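Long-range contact in type II secretion ATPase XpsE (Xanthomonas campestris, PDB 2D28), which belongs to the GspE family of ATPases of bacterial type II secretion and is represented here by its N-terminal domain: residues A6-L20 with L48-L62. The protein carries 1 engineered substitution. Residues are numbered along the deposited sequence; the frame is centred on the assembly and turned at random.
Sequences AETRIVEALLERRRL and LVSERDHAETCAEVL
Val49 meets the first segment through both methyls: CG2 packs on Leu20 CD1 at 3.8 Å, while CG1 faces Leu14 CD2 tip to tip. Just beyond, Ser50 N-caps helix 51-62, its OG accepting from Asp53 N. A bridging water accepts from Ser50 N and donates to Asp53 OD2 and Arg19 O, tying this helix start to the chain that leaves helix 6-16 through a Schellman motif at Arg18. Asp53 lies along the aliphatic part of Arg19, with OD2 3.6 Å from Arg19 CB; its OD1 stays well out of the guanidinium plane, so the attraction there is probably electrostatic only.

One turn on, Glu56 CG sits over one face of the Arg19 guanidinium, offset toward the rim, and Arg17 CG lies over the opposite face. Thr57 divides its roles: OG1 donates to Asp53 O and accepts from Arg19 NH1 at 2.7 Å, near the guanidinium plane, whereas CG2, anti to the backbone N, reaches Ala13 CB at 3.5 Å. Cys58 SG touches Ile10 CD1. Glu60 completes the polar cluster with an end-on, two-nitrogen salt bridge: Arg19 NH2 meets OE2 on its syn side (N-H...O 166°), while NH1 approaches OE1 from above the carboxylate plane. Extension of Arg19 from CG to NE carries its head this far. Val61 CB packs 3.8 Å from Ile10 CG1, and its CG1 lies 3.6 Å above the centre of the Arg9 guanidinium.

The axes of helices 6-16 and 51-62 come within 9.2 Å, with 119° between their N-to-C directions: a steeply crossed pair, its apolar patch beside an Arg19-centred polar cluster. Leu40 of helix 39-45 packs on Ile10 and Leu14; His54, touching Arg137 of helix 137-147 and bonded to Asp112 just after strand 105-110, links helix 51-62 to the part holding the three-stranded mixed sheet.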
ATOM      1  N   ALA A   6      -3.501  12.943   2.127  1.00 18.32           N
ATOM      2  CA  ALA A   6      -4.129  11.604   2.112  1.00 18.28           C
ATOM      3  C   ALA A   6      -3.841  10.919   3.479  1.00 18.20           C
ATOM      4  O   ALA A   6      -4.734  10.418   4.138  1.00 14.82           O
ATOM      5  CB  ALA A   6      -3.596  10.768   0.981  1.00 17.62           C
ATOM      6  N   GLU A   7      -2.596  10.992   3.951  1.00 19.12           N
ATOM      7  CA  GLU A   7      -2.277  10.469   5.288  1.00 20.57           C
ATOM      8  C   GLU A   7      -3.114  11.063   6.436  1.00 20.36           C
ATOM      9  O   GLU A   7      -3.586  10.315   7.313  1.00 21.33           O
ATOM     10  CB  GLU A   7      -0.775  10.657   5.603  1.00 22.09           C
ATOM     11  CG  GLU A   7      -0.387  10.105   6.955  1.00 26.84           C
ATOM     12  CD  GLU A   7       1.009  10.559   7.381  1.00 35.90           C
ATOM     13  OE1 GLU A   7       1.963   9.954   6.844  1.00 41.57           O
ATOM     14  OE2 GLU A   7       1.111  11.503   8.226  1.00 39.70           O
ATOM     15  N   THR A   8      -3.283  12.382   6.441  1.00 19.16           N
ATOM     16  CA  THR A   8      -4.111  13.066   7.425  1.00 20.88           C
ATOM     17  C   THR A   8      -5.592  12.618   7.367  1.00 18.83           C
ATOM     18  O   THR A   8      -6.203  12.396   8.398  1.00 18.00           O
ATOM     19  CB  THR A   8      -4.001  14.560   7.231  1.00 22.83           C
ATOM     20  OG1 THR A   8      -2.655  14.973   7.511  1.00 28.04           O
ATOM     21  CG2 THR A   8      -4.854  15.366   8.246  1.00 25.76           C
ATOM     22  N   ARG A   9      -6.114  12.410   6.163  1.00 15.39           N
ATOM     23  CA  ARG A   9      -7.518  12.067   6.009  1.00 15.00           C
ATOM     24  C   ARG A   9      -7.671  10.632   6.463  1.00 13.49           C
ATOM     25  O   ARG A   9      -8.712  10.229   6.966  1.00 13.51           O
ATOM     26  CB  ARG A   9      -7.932  12.221   4.532  1.00 13.84           C
ATOM     27  CG  ARG A   9      -8.025  13.682   4.055  1.00 17.64           C
ATOM     28  CD  ARG A   9      -9.278  13.836   3.068  1.00 26.34           C
ATOM     29  NE  ARG A   9      -8.703  13.458   1.878  1.00 18.03           N
ATOM     30  CZ  ARG A   9      -9.079  12.734   0.848  1.00 17.81           C
ATOM     31  NH1 ARG A   9     -10.279  12.293   0.482  1.00 11.86           N
ATOM     32  NH2 ARG A   9      -8.057  12.532   0.057  1.00 12.18           N
ATOM     33  N   ILE A  10      -6.653   9.814   6.217  1.00 13.77           N
ATOM     34  CA  ILE A  10      -6.678   8.399   6.626  1.00 12.92           C
ATOM     35  C   ILE A  10      -6.618   8.289   8.190  1.00 14.07           C
ATOM     36  O   ILE A  10      -7.376   7.537   8.786  1.00 14.20           O
ATOM     37  CB  ILE A  10      -5.553   7.569   5.944  1.00 13.32           C
ATOM     38  CG1 ILE A  10      -5.874   7.410   4.474  1.00 15.66           C
ATOM     39  CG2 ILE A  10      -5.453   6.207   6.557  1.00 15.32           C
ATOM     40  CD1 ILE A  10      -4.755   6.995   3.551  1.00 17.32           C
ATOM     41  N   VAL A  11      -5.702   8.989   8.803  1.00 15.52           N
ATOM     42  CA  VAL A  11      -5.673   9.066  10.248  1.00 17.21           C
ATOM     43  C   VAL A  11      -7.007   9.540  10.826  1.00 17.23           C
ATOM     44  O   VAL A  11      -7.516   8.958  11.767  1.00 16.44           O
ATOM     45  CB  VAL A  11      -4.537   9.988  10.743  1.00 17.57           C
ATOM     46  CG1 VAL A  11      -4.627  10.191  12.267  1.00 20.09           C
ATOM     47  CG2 VAL A  11      -3.216   9.375  10.431  1.00 20.14           C
ATOM     48  N   GLU A  12      -7.606  10.598  10.252  1.00 18.10           N
ATOM     49  CA  GLU A  12      -8.877  11.074  10.736  1.00 17.82           C
ATOM     50  C   GLU A  12      -9.985  10.009  10.601  1.00 16.30           C
ATOM     51  O   GLU A  12     -10.816   9.834  11.471  1.00 12.34           O
ATOM     52  CB  GLU A  12      -9.277  12.336   9.951  1.00 20.78           C
ATOM     53  CG  GLU A  12     -10.777  12.584  10.038  1.00 23.50           C
ATOM     54  CD  GLU A  12     -11.272  13.648   9.065  1.00 31.85           C
ATOM     55  OE1 GLU A  12     -11.492  13.335   7.848  1.00 32.54           O
ATOM     56  OE2 GLU A  12     -11.427  14.804   9.524  1.00 30.85           O
ATOM     57  N   ALA A  13     -10.001   9.285   9.484  1.00 14.41           N
ATOM     58  CA  ALA A  13     -10.945   8.243   9.281  1.00 14.10           C
ATOM     59  C   ALA A  13     -10.707   7.017  10.216  1.00 14.72           C
ATOM     60  O   ALA A  13     -11.660   6.388  10.655  1.00 15.04           O
ATOM     61  CB  ALA A  13     -10.967   7.786   7.822  1.00 15.01           C
ATOM     62  N   LEU A  14      -9.452   6.670  10.489  1.00 14.84           N
ATOM     63  CA  LEU A  14      -9.147   5.670  11.509  1.00 14.88           C
ATOM     64  C   LEU A  14      -9.789   5.995  12.889  1.00 14.94           C
ATOM     65  O   LEU A  14     -10.441   5.122  13.508  1.00 15.14           O
ATOM     66  CB  LEU A  14      -7.644   5.513  11.688  1.00 15.27           C
ATOM     67  CG  LEU A  14      -7.000   4.684  10.562  1.00 15.46           C
ATOM     68  CD1 LEU A  14      -5.533   4.865  10.644  1.00 16.52           C
ATOM     69  CD2 LEU A  14      -7.403   3.176  10.595  1.00 15.32           C
ATOM     70  N   LEU A  15      -9.650   7.222  13.314  1.00 13.44           N
ATOM     71  CA  LEU A  15     -10.266   7.673  14.591  1.00 16.63           C
ATOM     72  C   LEU A  15     -11.759   7.613  14.570  1.00 17.76           C
ATOM     73  O   LEU A  15     -12.364   7.014  15.432  1.00 17.88           O
ATOM     74  CB  LEU A  15      -9.858   9.083  14.919  1.00 18.31           C
ATOM     75  CG  LEU A  15      -8.402   9.224  15.297  1.00 21.29           C
ATOM     76  CD1 LEU A  15      -8.195  10.725  15.189  1.00 27.61           C
ATOM     77  CD2 LEU A  15      -8.098   8.749  16.715  1.00 24.01           C
ATOM     78  N   GLU A  16     -12.344   8.165  13.514  1.00 19.53           N
ATOM     79  CA  GLU A  16     -13.790   8.285  13.419  1.00 21.64           C
ATOM     80  C   GLU A  16     -14.439   6.914  13.327  1.00 21.55           C
ATOM     81  O   GLU A  16     -15.488   6.683  13.876  1.00 21.27           O
ATOM     82  CB  GLU A  16     -14.107   9.130  12.206  1.00 23.05           C
ATOM     83  CG  GLU A  16     -15.228   8.553  11.320  1.00 31.57           C
ATOM     84  CD  GLU A  16     -16.528   8.994  11.844  1.00 35.31           C
ATOM     85  OE1 GLU A  16     -16.480  10.025  12.542  1.00 45.70           O
ATOM     86  OE2 GLU A  16     -17.548   8.333  11.621  1.00 39.99           O
ATOM     87  N   ARG A  17     -13.794   5.991  12.638  1.00 22.01           N
ATOM     88  CA  ARG A  17     -14.264   4.583  12.554  1.00 21.68           C
ATOM     89  C   ARG A  17     -13.945   3.735  13.769  1.00 21.69           C
ATOM     90  O   ARG A  17     -14.297   2.521  13.836  1.00 21.06           O
ATOM     91  CB  ARG A  17     -13.703   3.933  11.294  1.00 21.45           C
ATOM     92  CG  ARG A  17     -14.190   4.562   9.984  1.00 24.79           C
ATOM     93  CD  ARG A  17     -15.598   4.170   9.678  1.00 26.86           C
ATOM     94  NE  ARG A  17     -16.517   4.949  10.480  1.00 30.62           N
ATOM     95  CZ  ARG A  17     -17.831   4.738  10.530  1.00 39.22           C
ATOM     96  NH1 ARG A  17     -18.617   5.543  11.249  1.00 37.60           N
ATOM     97  NH2 ARG A  17     -18.369   3.730   9.845  1.00 41.05           N
ATOM     98  N   ARG A  18     -13.246   4.348  14.711  1.00 22.33           N
ATOM     99  CA  ARG A  18     -12.767   3.698  15.897  1.00 23.37           C
ATOM    100  C   ARG A  18     -11.842   2.514  15.650  1.00 22.91           C
ATOM    101  O   ARG A  18     -11.812   1.528  16.400  1.00 22.06           O
ATOM    102  CB  ARG A  18     -13.954   3.290  16.735  1.00 25.61           C
ATOM    103  CG  ARG A  18     -14.771   4.533  17.106  1.00 30.34           C
ATOM    104  CD  ARG A  18     -16.162   4.163  17.425  1.00 37.74           C
ATOM    105  NE  ARG A  18     -16.143   3.331  18.610  1.00 40.92           N
ATOM    106  CZ  ARG A  18     -16.934   2.273  18.824  1.00 46.76           C
ATOM    107  NH1 ARG A  18     -17.873   1.895  17.940  1.00 47.14           N
ATOM    108  NH2 ARG A  18     -16.796   1.599  19.961  1.00 47.46           N
ATOM    109  N   ARG A  19     -11.048   2.630  14.604  1.00 21.30           N
ATOM    110  CA  ARG A  19      -9.996   1.649  14.288  1.00 19.88           C
ATOM    111  C   ARG A  19      -8.659   2.039  14.894  1.00 21.38           C
ATOM    112  O   ARG A  19      -7.636   1.376  14.657  1.00 21.28           O
ATOM    113  CB  ARG A  19      -9.853   1.571  12.770  1.00 19.19           C
ATOM    114  CG  ARG A  19     -11.135   1.173  12.033  1.00 18.30           C
ATOM    115  CD  ARG A  19     -11.093   1.326  10.505  1.00 17.37           C
ATOM    116  NE  ARG A  19     -12.405   1.098   9.905  1.00 20.63           N
ATOM    117  CZ  ARG A  19     -12.771   1.531   8.689  1.00 22.46           C
ATOM    118  NH1 ARG A  19     -11.995   2.271   7.966  1.00 20.47           N
ATOM    119  NH2 ARG A  19     -13.948   1.282   8.231  1.00 20.90           N
ATOM    120  N   LEU A  20      -8.671   3.181  15.598  1.00 21.40           N
ATOM    121  CA  LEU A  20      -7.493   3.774  16.236  1.00 22.67           C
ATOM    122  C   LEU A  20      -8.000   4.582  17.448  1.00 23.72           C
ATOM    123  O   LEU A  20      -8.952   5.361  17.310  1.00 22.61           O
ATOM    124  CB  LEU A  20      -6.785   4.731  15.276  1.00 22.22           C
ATOM    125  CG  LEU A  20      -5.631   5.614  15.853  1.00 21.20           C
ATOM    126  CD1 LEU A  20      -4.476   4.758  16.248  1.00 21.30           C
ATOM    127  CD2 LEU A  20      -5.161   6.632  14.826  1.00 21.90           C
ATOM    128  N   LEU A  48      -0.746  -0.528  16.810  1.00 21.78           N
ATOM    129  CA  LEU A  48      -1.925   0.240  17.167  1.00 21.42           C
ATOM    130  C   LEU A  48      -2.998   0.312  16.095  1.00 19.99           C
ATOM    131  O   LEU A  48      -4.094   0.856  16.366  1.00 19.13           O
ATOM    132  CB  LEU A  48      -1.521   1.666  17.577  1.00 22.34           C
ATOM    133  CG  LEU A  48      -0.341   1.756  18.581  1.00 26.32           C
ATOM    134  CD1 LEU A  48       0.048   3.223  18.803  1.00 26.06           C
ATOM    135  CD2 LEU A  48      -0.603   1.060  19.897  1.00 29.48           C
ATOM    136  N   VAL A  49      -2.650  -0.044  14.859  1.00 18.06           N
ATOM    137  CA  VAL A  49      -3.635  -0.111  13.756  1.00 16.51           C
ATOM    138  C   VAL A  49      -3.366  -1.430  13.082  1.00 15.58           C
ATOM    139  O   VAL A  49      -2.245  -1.729  12.706  1.00 15.04           O
ATOM    140  CB  VAL A  49      -3.466   1.073  12.753  1.00 17.26           C
ATOM    141  CG1 VAL A  49      -4.300   0.919  11.487  1.00 17.37           C
ATOM    142  CG2 VAL A  49      -3.818   2.323  13.459  1.00 18.00           C
ATOM    143  N   SER A  50      -4.379  -2.265  12.956  1.00 12.93           N
ATOM    144  CA  SER A  50      -4.212  -3.530  12.224  1.00 14.15           C
ATOM    145  C   SER A  50      -3.964  -3.326  10.726  1.00 14.36           C
ATOM    146  O   SER A  50      -4.388  -2.309  10.144  1.00 14.78           O
ATOM    147  CB  SER A  50      -5.439  -4.448  12.405  1.00 13.48           C
ATOM    148  OG  SER A  50      -6.566  -4.004  11.631  1.00 12.19           O
ATOM    149  N   GLU A  51      -3.280  -4.300  10.111  1.00 13.63           N
ATOM    150  CA  GLU A  51      -3.098  -4.267   8.666  1.00 13.69           C
ATOM    151  C   GLU A  51      -4.391  -4.191   7.925  1.00 13.49           C
ATOM    152  O   GLU A  51      -4.519  -3.436   6.957  1.00 13.49           O
ATOM    153  CB  GLU A  51      -2.341  -5.504   8.193  1.00 14.39           C
ATOM    154  CG  GLU A  51      -0.877  -5.462   8.568  1.00 18.43           C
ATOM    155  CD  GLU A  51      -0.046  -6.532   7.812  1.00 22.14           C
ATOM    156  OE1 GLU A  51      -0.616  -7.262   6.948  1.00 16.40           O
ATOM    157  OE2 GLU A  51       1.193  -6.613   8.081  1.00 24.87           O
ATOM    158  N   ARG A  52      -5.408  -4.935   8.384  1.00 12.49           N
ATOM    159  CA  ARG A  52      -6.702  -4.854   7.770  1.00 10.52           C
ATOM    160  C   ARG A  52      -7.344  -3.460   7.802  1.00 11.02           C
ATOM    161  O   ARG A  52      -7.841  -2.976   6.775  1.00  9.80           O
ATOM    162  CB  ARG A  52      -7.662  -5.906   8.333  1.00 11.48           C
ATOM    163  CG  ARG A  52      -9.019  -5.841   7.655  1.00 11.94           C
ATOM    164  CD  ARG A  52      -9.920  -7.083   7.895  1.00 14.77           C
ATOM    165  NE  ARG A  52      -9.276  -8.199   7.253  1.00 14.76           N
ATOM    166  CZ  ARG A  52      -9.353  -8.454   5.941  1.00 17.03           C
ATOM    167  NH1 ARG A  52      -8.683  -9.460   5.464  1.00 17.65           N
ATOM    168  NH2 ARG A  52     -10.055  -7.717   5.118  1.00 19.29           N
ATOM    169  N   ASP A  53      -7.308  -2.801   8.954  1.00 11.44           N
ATOM    170  CA  ASP A  53      -7.912  -1.496   9.116  1.00 11.77           C
ATOM    171  C   ASP A  53      -7.084  -0.427   8.393  1.00 12.11           C
ATOM    172  O   ASP A  53      -7.662   0.537   7.906  1.00 12.00           O
ATOM    173  CB  ASP A  53      -7.983  -1.085  10.567  1.00 11.22           C
ATOM    174  CG  ASP A  53      -9.137  -1.780  11.343  1.00 17.03           C
ATOM    175  OD1 ASP A  53     -10.112  -2.203  10.732  1.00 15.28           O
ATOM    176  OD2 ASP A  53      -9.071  -1.930  12.574  1.00 12.15           O
ATOM    177  N   HIS A  54      -5.767  -0.614   8.338  1.00 12.24           N
ATOM    178  CA  HIS A  54      -4.915   0.236   7.499  1.00 12.24           C
ATOM    179  C   HIS A  54      -5.373   0.174   6.038  1.00 11.34           C
ATOM    180  O   HIS A  54      -5.756   1.222   5.428  1.00 12.94           O
ATOM    181  CB  HIS A  54      -3.431  -0.092   7.653  1.00 12.54           C
ATOM    182  CG  HIS A  54      -2.569   0.708   6.714  1.00 23.04           C
ATOM    183  ND1 HIS A  54      -3.092   1.677   5.896  1.00 43.58           N
ATOM    184  CD2 HIS A  54      -1.253   0.701   6.457  1.00 38.34           C
ATOM    185  CE1 HIS A  54      -2.127   2.215   5.167  1.00 42.22           C
ATOM    186  NE2 HIS A  54      -1.009   1.609   5.453  1.00 29.78           N
ATOM    187  N   ALA A  55      -5.381  -1.023   5.471  1.00 11.48           N
ATOM    188  CA  ALA A  55      -5.832  -1.257   4.079  1.00 12.60           C
ATOM    189  C   ALA A  55      -7.233  -0.701   3.842  1.00 14.04           C
ATOM    190  O   ALA A  55      -7.515   0.043   2.848  1.00 13.74           O
ATOM    191  CB  ALA A  55      -5.803  -2.773   3.732  1.00 12.37           C
ATOM    192  N   GLU A  56      -8.164  -1.090   4.719  1.00 14.55           N
ATOM    193  CA  GLU A  56      -9.529  -0.615   4.604  1.00 15.93           C
ATOM    194  C   GLU A  56      -9.727   0.872   4.467  1.00 15.57           C
ATOM    195  O   GLU A  56     -10.479   1.383   3.565  1.00 14.43           O
ATOM    196  CB  GLU A  56     -10.331  -1.048   5.850  1.00 17.12           C
ATOM    197  CG  GLU A  56     -11.825  -0.733   5.720  1.00 19.93           C
ATOM    198  CD  GLU A  56     -12.629  -1.876   5.123  1.00 29.52           C
ATOM    199  OE1 GLU A  56     -11.988  -2.851   4.602  1.00 30.16           O
ATOM    200  OE2 GLU A  56     -13.893  -1.806   5.202  1.00 25.56           O
ATOM    201  N   THR A  57      -9.047   1.582   5.365  1.00 14.13           N
ATOM    202  CA  THR A  57      -9.162   2.995   5.443  1.00 14.23           C
ATOM    203  C   THR A  57      -8.493   3.693   4.251  1.00 13.70           C
ATOM    204  O   THR A  57      -9.023   4.674   3.751  1.00 12.37           O
ATOM    205  CB  THR A  57      -8.607   3.466   6.781  1.00 15.29           C
ATOM    206  OG1 THR A  57      -9.297   2.710   7.789  1.00 15.96           O
ATOM    207  CG2 THR A  57      -9.025   4.944   7.010  1.00 16.16           C
ATOM    208  N   CYS A  58      -7.288   3.236   3.876  1.00 13.46           N
ATOM    209  CA  CYS A  58      -6.632   3.712   2.664  1.00 12.91           C
ATOM    210  C   CYS A  58      -7.608   3.597   1.480  1.00 13.33           C
ATOM    211  O   CYS A  58      -7.809   4.542   0.728  1.00 12.39           O
ATOM    212  CB  CYS A  58      -5.382   2.877   2.391  1.00 12.02           C
ATOM    213  SG  CYS A  58      -4.023   3.282   3.448  1.00 14.82           S
ATOM    214  N   ALA A  59      -8.285   2.471   1.361  1.00 14.39           N
ATOM    215  CA  ALA A  59      -9.197   2.258   0.261  1.00 15.46           C
ATOM    216  C   ALA A  59     -10.405   3.177   0.298  1.00 15.56           C
ATOM    217  O   ALA A  59     -10.758   3.740  -0.726  1.00 14.85           O
ATOM    218  CB  ALA A  59      -9.640   0.833   0.233  1.00 17.43           C
ATOM    219  N   GLU A  60     -10.983   3.398   1.477  1.00 16.12           N
ATOM    220  CA  GLU A  60     -12.085   4.328   1.618  1.00 16.44           C
ATOM    221  C   GLU A  60     -11.673   5.682   1.252  1.00 15.11           C
ATOM    222  O   GLU A  60     -12.426   6.372   0.638  1.00 17.09           O
ATOM    223  CB  GLU A  60     -12.630   4.470   3.047  1.00 16.93           C
ATOM    224  CG  GLU A  60     -13.339   3.274   3.587  1.00 19.03           C
ATOM    225  CD  GLU A  60     -13.530   3.327   5.133  1.00 21.59           C
ATOM    226  OE1 GLU A  60     -12.948   4.170   5.901  1.00 21.08           O
ATOM    227  OE2 GLU A  60     -14.336   2.532   5.580  1.00 19.45           O
ATOM    228  N   VAL A  61     -10.537   6.150   1.731  1.00 13.60           N
ATOM    229  CA  VAL A  61     -10.245   7.556   1.581  1.00 13.42           C
ATOM    230  C   VAL A  61      -9.902   7.850   0.156  1.00 13.41           C
ATOM    231  O   VAL A  61     -10.228   8.955  -0.377  1.00 14.65           O
ATOM    232  CB  VAL A  61      -9.124   8.051   2.524  1.00 13.10           C
ATOM    233  CG1 VAL A  61      -8.616   9.364   2.101  1.00 11.87           C
ATOM    234  CG2 VAL A  61      -9.650   8.092   3.974  1.00 17.75           C
ATOM    235  N   LEU A  62      -9.256   6.887  -0.490  1.00 12.27           N
ATOM    236  CA  LEU A  62      -8.734   7.123  -1.833  1.00 11.78           C
ATOM    237  C   LEU A  62      -9.681   6.575  -2.918  1.00 11.53           C
ATOM    238  O   LEU A  62      -9.442   6.793  -4.101  1.00 11.04           O
ATOM    239  CB  LEU A  62      -7.312   6.570  -1.977  1.00 11.36           C
ATOM    240  CG  LEU A  62      -6.200   7.296  -1.227  1.00 14.56           C
ATOM    241  CD1 LEU A  62      -4.928   6.428  -1.315  1.00 13.37           C
ATOM    242  CD2 LEU A  62      -5.935   8.723  -1.763  1.00 16.76           C
TER
HETATM  243  O   HOH W   1      -9.321  10.988  -1.993  1.00 20.45           O
HETATM  244  O   HOH W   2      -6.877  -1.168  13.885  1.00 17.60           O